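Local coordinates for integral membrane indolylacetylinositol arabinosyltransferase EmbB (Mycolicibacterium smegmatis MC2 155, PDB 7BVC), which probably transfers arabinose units at the mycobacterial cell membrane, polymerising them into the arabinan of cell-wall arabinogalactan, at residues Gln74-Leu79 / Pro187-Val192; Trp318-Leu323 / Leu388-Gln393; Arg838-Trp843 / Arg931-Asp936. All coordinates share one frame; numbering follows the deposited sequence.

Overall arrangement
The three contacts follow one another along the chain, each closing before the next opens, and each belongs to a different part of the enzyme. Contact 1 joins a loop to the approach to the short strand 191-192 in the N-terminal concanavalin-like domain, contact 2 lies in the GT-C membrane portion, and contact 3 pairs two strands of the C-terminal domain. Only contact 2 reaches the ethambutol pocket, through Tyr320 and Arg389; Trp972 and Trp1012, far later in the chain, also line this pocket. The centre of contact 2 lies about 34 Å from that of contact 1 and about 58 Å from that of contact 3. Contact 3 instead ends at a calcium ion, bound by Asp936.

Contact 1 of 3, residues Gln74-Leu79 / Pro187-Val192; sequences QAPLEL and PAIVGV
Pro76, Leu79, Pro187 and Ile189 form the tightly packed, apolar end of this contact. Ile189 CG1, anti to its own carbonyl carbon (chi1 -54°), runs up to the Pro76 ring at about a right angle and comes within 3.6 Å of Pro76 CD. Beyond it, Ile189 CD1 meets Leu79 CD1 at 3.6 Å. Leu79, with CG anti to its backbone N (chi1 -169°), crosses obliquely and brings the same methyl to Pro187 CG at 3.8 Å, so this one Leu79 methyl touches both Pro187 and Ile189. Met114 of strand 114-118 also packs against Leu79 and Pro187. Both segments belong to the concanavalin-like domain, where the loop leading into strand 80-84 is laid against the approach to the short strand 191-192. The backbones come closest at Ala75 and Ala188, their CA atoms 4.8 Å apart, yet no hydrogen bond joins the two segments. Instead, Gln74 O receives a CA-H...O contact from Ala188 CA at 3.2 Å, and Pro187 O lies beside Pro76 CD. The loose end is at Gln74, which is partly exposed; its side chain comes no nearer than 4.9 Å to residues 187-192. The backbone is tied down by other neighbours: Ala188 O accepts from Thr101 OG1, and Pro76 O from Arg186 NE.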
loop_
_atom_site.group_PDB
_atom_site.type_symbol
_atom_site.label_atom_id
_atom_site.label_comp_id
_atom_site.label_asym_id
_atom_site.label_seq_id
_atom_site.Cartn_x
_atom_site.Cartn_y
_atom_site.Cartn_z
ATOM N N GLN B 74 7.540 0.189 31.898
ATOM C CA GLN B 74 7.134 -1.212 31.857
ATOM C C GLN B 74 8.193 -2.169 32.384
ATOM O O GLN B 74 8.038 -3.384 32.233
ATOM C CB GLN B 74 6.729 -1.643 30.442
ATOM C CG GLN B 74 5.399 -1.080 29.982
ATOM C CD GLN B 74 4.938 -1.674 28.669
ATOM O OE1 GLN B 74 5.457 -2.695 28.221
ATOM N NE2 GLN B 74 3.960 -1.035 28.042
ATOM N N ALA B 75 9.262 -1.668 32.998
ATOM C CA ALA B 75 10.312 -2.531 33.525
ATOM C C ALA B 75 11.225 -1.751 34.462
ATOM O O ALA B 75 11.596 -0.610 34.161
ATOM C CB ALA B 75 11.129 -3.151 32.393
ATOM N N PRO B 76 11.605 -2.324 35.600
ATOM C CA PRO B 76 12.498 -1.615 36.523
ATOM C C PRO B 76 13.958 -1.745 36.126
ATOM O O PRO B 76 14.276 -2.327 35.086
ATOM C CB PRO B 76 12.215 -2.304 37.860
ATOM C CG PRO B 76 11.894 -3.705 37.466
ATOM C CD PRO B 76 11.189 -3.632 36.132
ATOM N N LEU B 77 14.855 -1.197 36.945
ATOM C CA LEU B 77 16.283 -1.442 36.780
ATOM C C LEU B 77 16.713 -2.728 37.474
ATOM O O LEU B 77 17.359 -3.583 36.863
ATOM C CB LEU B 77 17.095 -0.264 37.323
ATOM C CG LEU B 77 17.050 1.057 36.566
ATOM C CD1 LEU B 77 17.807 2.122 37.336
ATOM C CD2 LEU B 77 17.645 0.873 35.186
ATOM N N GLU B 78 16.364 -2.872 38.750
ATOM C CA GLU B 78 16.720 -4.038 39.541
ATOM C C GLU B 78 15.521 -4.451 40.376
ATOM O O GLU B 78 14.710 -3.614 40.779
ATOM C CB GLU B 78 17.920 -3.755 40.455
ATOM C CG GLU B 78 19.156 -3.247 39.731
ATOM C CD GLU B 78 20.113 -2.518 40.652
ATOM O OE1 GLU B 78 20.566 -1.412 40.289
ATOM O OE2 GLU B 78 20.415 -3.053 41.740
ATOM N N LEU B 79 15.411 -5.752 40.635
ATOM C CA LEU B 79 14.346 -6.290 41.472
ATOM C C LEU B 79 14.950 -7.342 42.385
ATOM O O LEU B 79 15.420 -8.379 41.911
ATOM C CB LEU B 79 13.220 -6.888 40.623
ATOM C CG LEU B 79 11.909 -7.275 41.312
ATOM C CD1 LEU B 79 10.762 -7.162 40.331
ATOM C CD2 LEU B 79 11.960 -8.681 41.883
ATOM N N PRO B 187 10.899 -8.394 34.662
ATOM C CA PRO B 187 9.435 -8.438 34.593
ATOM C C PRO B 187 8.839 -7.052 34.412
ATOM O O PRO B 187 9.480 -6.023 34.625
ATOM C CB PRO B 187 9.044 -9.041 35.943
ATOM C CG PRO B 187 10.151 -8.643 36.849
ATOM C CD PRO B 187 11.397 -8.687 36.015
ATOM N N ALA B 188 7.572 -7.042 34.005
ATOM C CA ALA B 188 6.802 -5.816 33.853
ATOM C C ALA B 188 6.075 -5.539 35.161
ATOM O O ALA B 188 5.305 -6.380 35.637
ATOM C CB ALA B 188 5.811 -5.928 32.696
ATOM N N ILE B 189 6.319 -4.375 35.737
ATOM C CA ILE B 189 5.784 -4.042 37.051
ATOM C C ILE B 189 4.495 -3.251 36.898
ATOM O O ILE B 189 4.431 -2.261 36.164
ATOM C CB ILE B 189 6.815 -3.257 37.880
ATOM C CG1 ILE B 189 8.135 -4.022 37.951
ATOM C CG2 ILE B 189 6.283 -2.996 39.278
ATOM C CD1 ILE B 189 8.078 -5.247 38.808
ATOM N N VAL B 190 3.458 -3.710 37.594
ATOM C CA VAL B 190 2.238 -2.934 37.789
ATOM C C VAL B 190 1.928 -2.706 39.258
ATOM O O VAL B 190 1.344 -1.665 39.615
ATOM C CB VAL B 190 1.048 -3.627 37.082
ATOM C CG1 VAL B 190 -0.285 -3.116 37.589
ATOM C CG2 VAL B 190 1.149 -3.439 35.580
ATOM N N GLY B 191 2.345 -3.602 40.143
ATOM C CA GLY B 191 2.194 -3.404 41.575
ATOM C C GLY B 191 2.848 -4.543 42.318
ATOM O O GLY B 191 3.833 -5.123 41.850
ATOM N N VAL B 192 2.291 -4.858 43.486
ATOM C CA VAL B 192 2.654 -6.055 44.234
ATOM C C VAL B 192 1.353 -6.669 44.735
ATOM O O VAL B 192 0.640 -6.050 45.534
ATOM C CB VAL B 192 3.603 -5.776 45.406
ATOM C CG1 VAL B 192 4.088 -7.087 45.985
ATOM C CG2 VAL B 192 4.784 -4.929 44.963
#

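Contact 2 of 3, residues Trp318-Leu323 / Leu388-Gln393; sequences WYYNVL and LRPEGQ. With 95E (Ethambutol), chain I.
Tyr319 lays its ring obliquely against Pro390, with CE2 3.9 Å from Pro390 CB. Its CG is anti to the backbone N (chi1 170°), which carries the ring across to residues 388-393 and sets its hydroxyl beside the Gln393 side chain. The Gln393 amide plane lies only 23° from that of the ring. Next along, Tyr320 turns the other way, CG anti to the carbonyl carbon (chi1 -59°), and crosses the proline ring at about a right angle; its OH stands 3.9 Å from Pro390 CG. Pro390 is the centre of an inverse gamma turn leading into helix 391-411, so this bend of the GT-C membrane portion presents its ring to both tyrosines. One of the two ethyl groups of ethambutol, C4-C5, lies between Tyr320 and Arg389: its C5 is 3.7 Å from Tyr320 OH and 3.8 Å from Arg389 CD. Bent at chi2 and chi3, Arg389 forms a salt bridge with Asp285 through NH1 and a second with Glu391, whose hydrogen bond, Arg389 NH2 to Glu391 OE2 at 3.4 Å, is weak; together they would probably fix the guanidinium beside the drug. Farther from the pocket, Leu323 CD1 and Leu388 CD2 meet at 4.2 Å as their side chains slide past each other in opposite directions.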
loop_
_atom_site.group_PDB
_atom_site.type_symbol
_atom_site.label_atom_id
_atom_site.label_comp_id
_atom_site.label_asym_id
_atom_site.label_seq_id
_atom_site.Cartn_x
_atom_site.Cartn_y
_atom_site.Cartn_z
ATOM N N TRP B 318 11.489 22.106 21.405
ATOM C CA TRP B 318 11.460 23.469 21.924
ATOM C C TRP B 318 10.153 24.183 21.611
ATOM O O TRP B 318 9.797 25.130 22.318
ATOM C CB TRP B 318 12.652 24.276 21.392
ATOM C CG TRP B 318 12.494 24.850 20.012
ATOM C CD1 TRP B 318 12.991 24.332 18.854
ATOM C CD2 TRP B 318 11.834 26.072 19.652
ATOM N NE1 TRP B 318 12.663 25.140 17.795
ATOM C CE2 TRP B 318 11.952 26.214 18.258
ATOM C CE3 TRP B 318 11.145 27.051 20.373
ATOM C CZ2 TRP B 318 11.407 27.295 17.572
ATOM C CZ3 TRP B 318 10.603 28.121 19.688
ATOM C CH2 TRP B 318 10.738 28.234 18.303
ATOM N N TYR B 319 9.419 23.746 20.585
ATOM C CA TYR B 319 8.179 24.426 20.233
ATOM C C TYR B 319 7.006 23.960 21.085
ATOM O O TYR B 319 6.110 24.757 21.382
ATOM C CB TYR B 319 7.862 24.219 18.753
ATOM C CG TYR B 319 6.481 24.687 18.359
ATOM C CD1 TYR B 319 6.138 26.029 18.420
ATOM C CD2 TYR B 319 5.518 23.783 17.931
ATOM C CE1 TYR B 319 4.878 26.461 18.064
ATOM C CE2 TYR B 319 4.255 24.205 17.572
ATOM C CZ TYR B 319 3.940 25.544 17.640
ATOM O OH TYR B 319 2.680 25.963 17.281
ATOM N N TYR B 320 6.990 22.689 21.491
ATOM C CA TYR B 320 5.907 22.198 22.333
ATOM C C TYR B 320 5.974 22.767 23.743
ATOM O O TYR B 320 4.955 22.781 24.443
ATOM C CB TYR B 320 5.929 20.672 22.383
ATOM C CG TYR B 320 5.799 20.013 21.027
ATOM C CD1 TYR B 320 5.104 20.632 19.998
ATOM C CD2 TYR B 320 6.376 18.778 20.776
ATOM C CE1 TYR B 320 4.986 20.038 18.760
ATOM C CE2 TYR B 320 6.262 18.176 19.541
ATOM C CZ TYR B 320 5.566 18.812 18.537
ATOM O OH TYR B 320 5.448 18.218 17.302
ATOM N N ASN B 321 7.144 23.242 24.174
ATOM C CA ASN B 321 7.254 23.896 25.470
ATOM C C ASN B 321 6.600 25.269 25.486
ATOM O O ASN B 321 6.442 25.846 26.567
ATOM C CB ASN B 321 8.723 24.014 25.874
ATOM C CG ASN B 321 9.292 22.705 26.381
ATOM O OD1 ASN B 321 9.143 22.364 27.552
ATOM N ND2 ASN B 321 9.945 21.964 25.497
ATOM N N VAL B 322 6.224 25.800 24.329
ATOM C CA VAL B 322 5.423 27.017 24.271
ATOM C C VAL B 322 3.942 26.702 24.434
ATOM O O VAL B 322 3.217 27.422 25.124
ATOM C CB VAL B 322 5.701 27.768 22.955
ATOM C CG1 VAL B 322 4.803 28.987 22.836
ATOM C CG2 VAL B 322 7.164 28.167 22.870
ATOM N N LEU B 323 3.474 25.618 23.813
ATOM C CA LEU B 323 2.100 25.185 24.037
ATOM C C LEU B 323 1.893 24.713 25.469
ATOM O O LEU B 323 0.807 24.895 26.028
ATOM C CB LEU B 323 1.729 24.077 23.051
ATOM C CG LEU B 323 1.957 24.380 21.570
ATOM C CD1 LEU B 323 1.389 23.270 20.706
ATOM C CD2 LEU B 323 1.344 25.716 21.197
ATOM N N LEU B 388 -2.708 21.643 15.101
ATOM C CA LEU B 388 -1.569 21.892 15.969
ATOM C C LEU B 388 -0.265 21.329 15.426
ATOM O O LEU B 388 0.783 21.533 16.048
ATOM C CB LEU B 388 -1.827 21.316 17.368
ATOM C CG LEU B 388 -2.807 22.104 18.240
ATOM C CD1 LEU B 388 -3.148 21.334 19.499
ATOM C CD2 LEU B 388 -2.229 23.462 18.585
ATOM N N ARG B 389 -0.301 20.622 14.300
ATOM C CA ARG B 389 0.928 20.173 13.666
ATOM C C ARG B 389 1.790 21.380 13.302
ATOM O O ARG B 389 1.275 22.381 12.789
ATOM C CB ARG B 389 0.617 19.354 12.413
ATOM C CG ARG B 389 0.160 17.935 12.693
ATOM C CD ARG B 389 1.316 17.072 13.154
ATOM N NE ARG B 389 2.306 16.873 12.102
ATOM C CZ ARG B 389 2.461 15.740 11.427
ATOM N NH1 ARG B 389 1.687 14.697 11.692
ATOM N NH2 ARG B 389 3.388 15.648 10.485
ATOM N N PRO B 390 3.101 21.324 13.547
ATOM C CA PRO B 390 3.975 22.480 13.328
ATOM C C PRO B 390 4.508 22.582 11.901
ATOM O O PRO B 390 5.718 22.636 11.670
ATOM C CB PRO B 390 5.104 22.239 14.334
ATOM C CG PRO B 390 5.218 20.753 14.379
ATOM C CD PRO B 390 3.833 20.190 14.136
ATOM N N GLU B 391 3.601 22.612 10.925
ATOM C CA GLU B 391 3.998 22.811 9.539
ATOM C C GLU B 391 3.965 24.275 9.128
ATOM O O GLU B 391 4.838 24.724 8.375
ATOM C CB GLU B 391 3.095 22.000 8.606
ATOM C CG GLU B 391 2.954 20.539 8.991
ATOM C CD GLU B 391 4.245 19.764 8.831
ATOM O OE1 GLU B 391 5.076 20.158 7.989
ATOM O OE2 GLU B 391 4.430 18.758 9.549
ATOM N N GLY B 392 2.979 25.032 9.614
ATOM C CA GLY B 392 2.940 26.453 9.316
ATOM C C GLY B 392 4.118 27.198 9.913
ATOM O O GLY B 392 4.648 28.129 9.304
ATOM N N GLN B 393 4.553 26.789 11.106
ATOM C CA GLN B 393 5.713 27.421 11.724
ATOM C C GLN B 393 6.975 27.169 10.909
ATOM O O GLN B 393 7.793 28.079 10.722
ATOM C CB GLN B 393 5.887 26.913 13.153
ATOM C CG GLN B 393 4.928 27.528 14.156
ATOM C CD GLN B 393 3.532 26.949 14.057
ATOM O OE1 GLN B 393 2.582 27.646 13.706
ATOM N NE2 GLN B 393 3.400 25.667 14.368
HETATM C C2 95E I . 4.858 12.365 17.534
HETATM O O12 95E I . -0.590 9.948 11.534
HETATM C C11 95E I . 0.261 10.540 12.476
HETATM C C10 95E I . 0.800 9.462 13.409
HETATM C C13 95E I . -0.323 8.522 13.815
HETATM C C14 95E I . -0.221 7.159 13.149
HETATM N N9 95E I . 1.318 10.084 14.610
HETATM C C8 95E I . 2.375 11.009 14.254
HETATM C C7 95E I . 3.278 11.288 15.449
HETATM N N6 95E I . 3.075 12.655 15.891
HETATM C C3 95E I . 4.308 13.218 16.403
HETATM O O1 95E I . 5.826 13.120 18.200
HETATM C C4 95E I . 4.028 14.619 16.934
HETATM C C5 95E I . 3.378 15.526 15.889
#

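Contact 3 of 3, residues Arg838-Trp843 / Arg931-Asp936; sequences RLSSAW and RVVAED. With CA (calcium ion), chain K.
The Trp843 indole and the Arg931 guanidinium lie face on face, their planes 9° apart, with Trp843 CZ2 over one face of the guanidinium, offset toward the rim. This overlap closes one end of an antiparallel strand pair in the C-terminal domain, where strand 837-845 forms the edge of a four-stranded sheet beside strand 929-936. Arg931 CD sits over one face of the six-membered ring in a CH-pi contact, 3.6 Å from its centroid. The arginine chain is extended from CG to NE after starting in the crowded position between backbone N and carbonyl carbon (chi1 70°), and its NH1 forms a salt bridge with Glu886 of strand 882-889. Leu839 and Ala934 make the hydrogen-bonded pair: Ala934 N donates to Leu839 O at 3.3 Å, while the return bond is weak. Ser841 N continues the pattern to Val932 O at 3.2 Å, nearly straight at 165° and in the carbonyl plane; Ser841 OG is hydrogen-bonded to Leu761 O. On the sheet face that carries Arg838, Ser840, Val933 and Glu935, the Arg838 and Glu935 side chains run side by side into a long salt bridge, NE to OE2 3.8 Å. One residue on, Asp936 OD2 binds the calcium ion at 2.7 Å, together with Ser938 O and Asp943 O.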
loop_
_atom_site.group_PDB
_atom_site.type_symbol
_atom_site.label_atom_id
_atom_site.label_comp_id
_atom_site.label_asym_id
_atom_site.label_seq_id
_atom_site.Cartn_x
_atom_site.Cartn_y
_atom_site.Cartn_z
ATOM N N ARG B 838 -39.974 -16.437 10.710
ATOM C CA ARG B 838 -40.810 -15.276 10.966
ATOM C C ARG B 838 -40.998 -15.123 12.466
ATOM O O ARG B 838 -40.817 -16.071 13.236
ATOM C CB ARG B 838 -42.175 -15.389 10.274
ATOM C CG ARG B 838 -42.160 -15.047 8.797
ATOM C CD ARG B 838 -41.933 -16.285 7.950
ATOM N NE ARG B 838 -41.933 -15.983 6.523
ATOM C CZ ARG B 838 -42.944 -16.250 5.706
ATOM N NH1 ARG B 838 -44.041 -16.828 6.174
ATOM N NH2 ARG B 838 -42.859 -15.941 4.419
ATOM N N LEU B 839 -41.372 -13.915 12.877
ATOM C CA LEU B 839 -41.577 -13.609 14.284
ATOM C C LEU B 839 -42.345 -12.303 14.389
ATOM O O LEU B 839 -42.058 -11.350 13.664
ATOM C CB LEU B 839 -40.237 -13.510 15.033
ATOM C CG LEU B 839 -40.241 -13.199 16.533
ATOM C CD1 LEU B 839 -39.155 -13.987 17.239
ATOM C CD2 LEU B 839 -40.036 -11.714 16.772
ATOM N N SER B 840 -43.322 -12.273 15.291
ATOM C CA SER B 840 -44.097 -11.065 15.551
ATOM C C SER B 840 -44.392 -11.032 17.043
ATOM O O SER B 840 -45.243 -11.787 17.522
ATOM C CB SER B 840 -45.383 -11.043 14.731
ATOM O OG SER B 840 -45.098 -10.939 13.348
ATOM N N SER B 841 -43.701 -10.158 17.769
ATOM C CA SER B 841 -43.787 -10.149 19.218
ATOM C C SER B 841 -45.160 -9.662 19.671
ATOM O O SER B 841 -46.029 -9.309 18.870
ATOM C CB SER B 841 -42.688 -9.269 19.804
ATOM O OG SER B 841 -41.408 -9.800 19.519
ATOM N N ALA B 842 -45.356 -9.653 20.986
ATOM C CA ALA B 842 -46.561 -9.085 21.558
ATOM C C ALA B 842 -46.521 -7.563 21.452
ATOM O O ALA B 842 -45.533 -6.966 21.019
ATOM C CB ALA B 842 -46.717 -9.515 23.015
ATOM N N TRP B 843 -47.615 -6.933 21.862
ATOM C CA TRP B 843 -47.719 -5.481 21.833
ATOM C C TRP B 843 -47.070 -4.910 23.088
ATOM O O TRP B 843 -47.517 -5.187 24.206
ATOM C CB TRP B 843 -49.178 -5.047 21.731
ATOM C CG TRP B 843 -49.815 -5.366 20.416
ATOM C CD1 TRP B 843 -50.823 -6.254 20.189
ATOM C CD2 TRP B 843 -49.490 -4.794 19.144
ATOM N NE1 TRP B 843 -51.147 -6.270 18.855
ATOM C CE2 TRP B 843 -50.343 -5.383 18.191
ATOM C CE3 TRP B 843 -48.562 -3.841 18.718
ATOM C CZ2 TRP B 843 -50.294 -5.051 16.843
ATOM C CZ3 TRP B 843 -48.516 -3.514 17.376
ATOM C CH2 TRP B 843 -49.376 -4.115 16.456
ATOM N N ARG B 931 -44.297 -3.363 18.510
ATOM C CA ARG B 931 -43.882 -4.758 18.432
ATOM C C ARG B 931 -42.801 -4.906 17.371
ATOM O O ARG B 931 -42.624 -4.048 16.505
ATOM C CB ARG B 931 -45.055 -5.692 18.125
ATOM C CG ARG B 931 -45.606 -5.578 16.718
ATOM C CD ARG B 931 -46.759 -6.545 16.523
ATOM N NE ARG B 931 -47.316 -6.475 15.178
ATOM C CZ ARG B 931 -48.344 -7.204 14.760
ATOM N NH1 ARG B 931 -48.789 -7.076 13.518
ATOM N NH2 ARG B 931 -48.933 -8.056 15.587
ATOM N N VAL B 932 -42.081 -6.022 17.451
ATOM C CA VAL B 932 -40.949 -6.305 16.578
ATOM C C VAL B 932 -41.380 -7.305 15.518
ATOM O O VAL B 932 -41.941 -8.358 15.839
ATOM C CB VAL B 932 -39.753 -6.849 17.379
ATOM C CG1 VAL B 932 -38.530 -6.980 16.486
ATOM C CG2 VAL B 932 -39.462 -5.956 18.571
ATOM N N VAL B 933 -41.113 -6.981 14.255
ATOM C CA VAL B 933 -41.356 -7.883 13.137
ATOM C C VAL B 933 -40.004 -8.219 12.515
ATOM O O VAL B 933 -39.341 -7.351 11.933
ATOM C CB VAL B 933 -42.328 -7.287 12.105
ATOM C CG1 VAL B 933 -43.740 -7.286 12.661
ATOM C CG2 VAL B 933 -41.935 -5.870 11.735
ATOM N N ALA B 934 -39.583 -9.471 12.663
ATOM C CA ALA B 934 -38.305 -9.936 12.151
ATOM C C ALA B 934 -38.537 -11.022 11.113
ATOM O O ALA B 934 -39.484 -11.805 11.215
ATOM C CB ALA B 934 -37.411 -10.469 13.273
ATOM N N GLU B 935 -37.666 -11.060 10.109
ATOM C CA GLU B 935 -37.825 -12.004 9.011
ATOM C C GLU B 935 -36.473 -12.268 8.368
ATOM O O GLU B 935 -35.742 -11.328 8.032
ATOM C CB GLU B 935 -38.823 -11.476 7.982
ATOM C CG GLU B 935 -39.186 -12.474 6.903
ATOM C CD GLU B 935 -40.263 -11.950 5.978
ATOM O OE1 GLU B 935 -40.688 -10.790 6.158
ATOM O OE2 GLU B 935 -40.695 -12.699 5.078
ATOM N N ASP B 936 -36.159 -13.555 8.206
ATOM C CA ASP B 936 -34.928 -14.043 7.592
ATOM C C ASP B 936 -35.314 -15.036 6.504
ATOM O O ASP B 936 -35.794 -16.133 6.805
ATOM C CB ASP B 936 -34.017 -14.691 8.634
ATOM C CG ASP B 936 -32.956 -15.581 8.014
ATOM O OD1 ASP B 936 -31.872 -15.067 7.676
ATOM O OD2 ASP B 936 -33.202 -16.797 7.876
HETATM CA CA CA K . -31.111 -18.437 7.394
#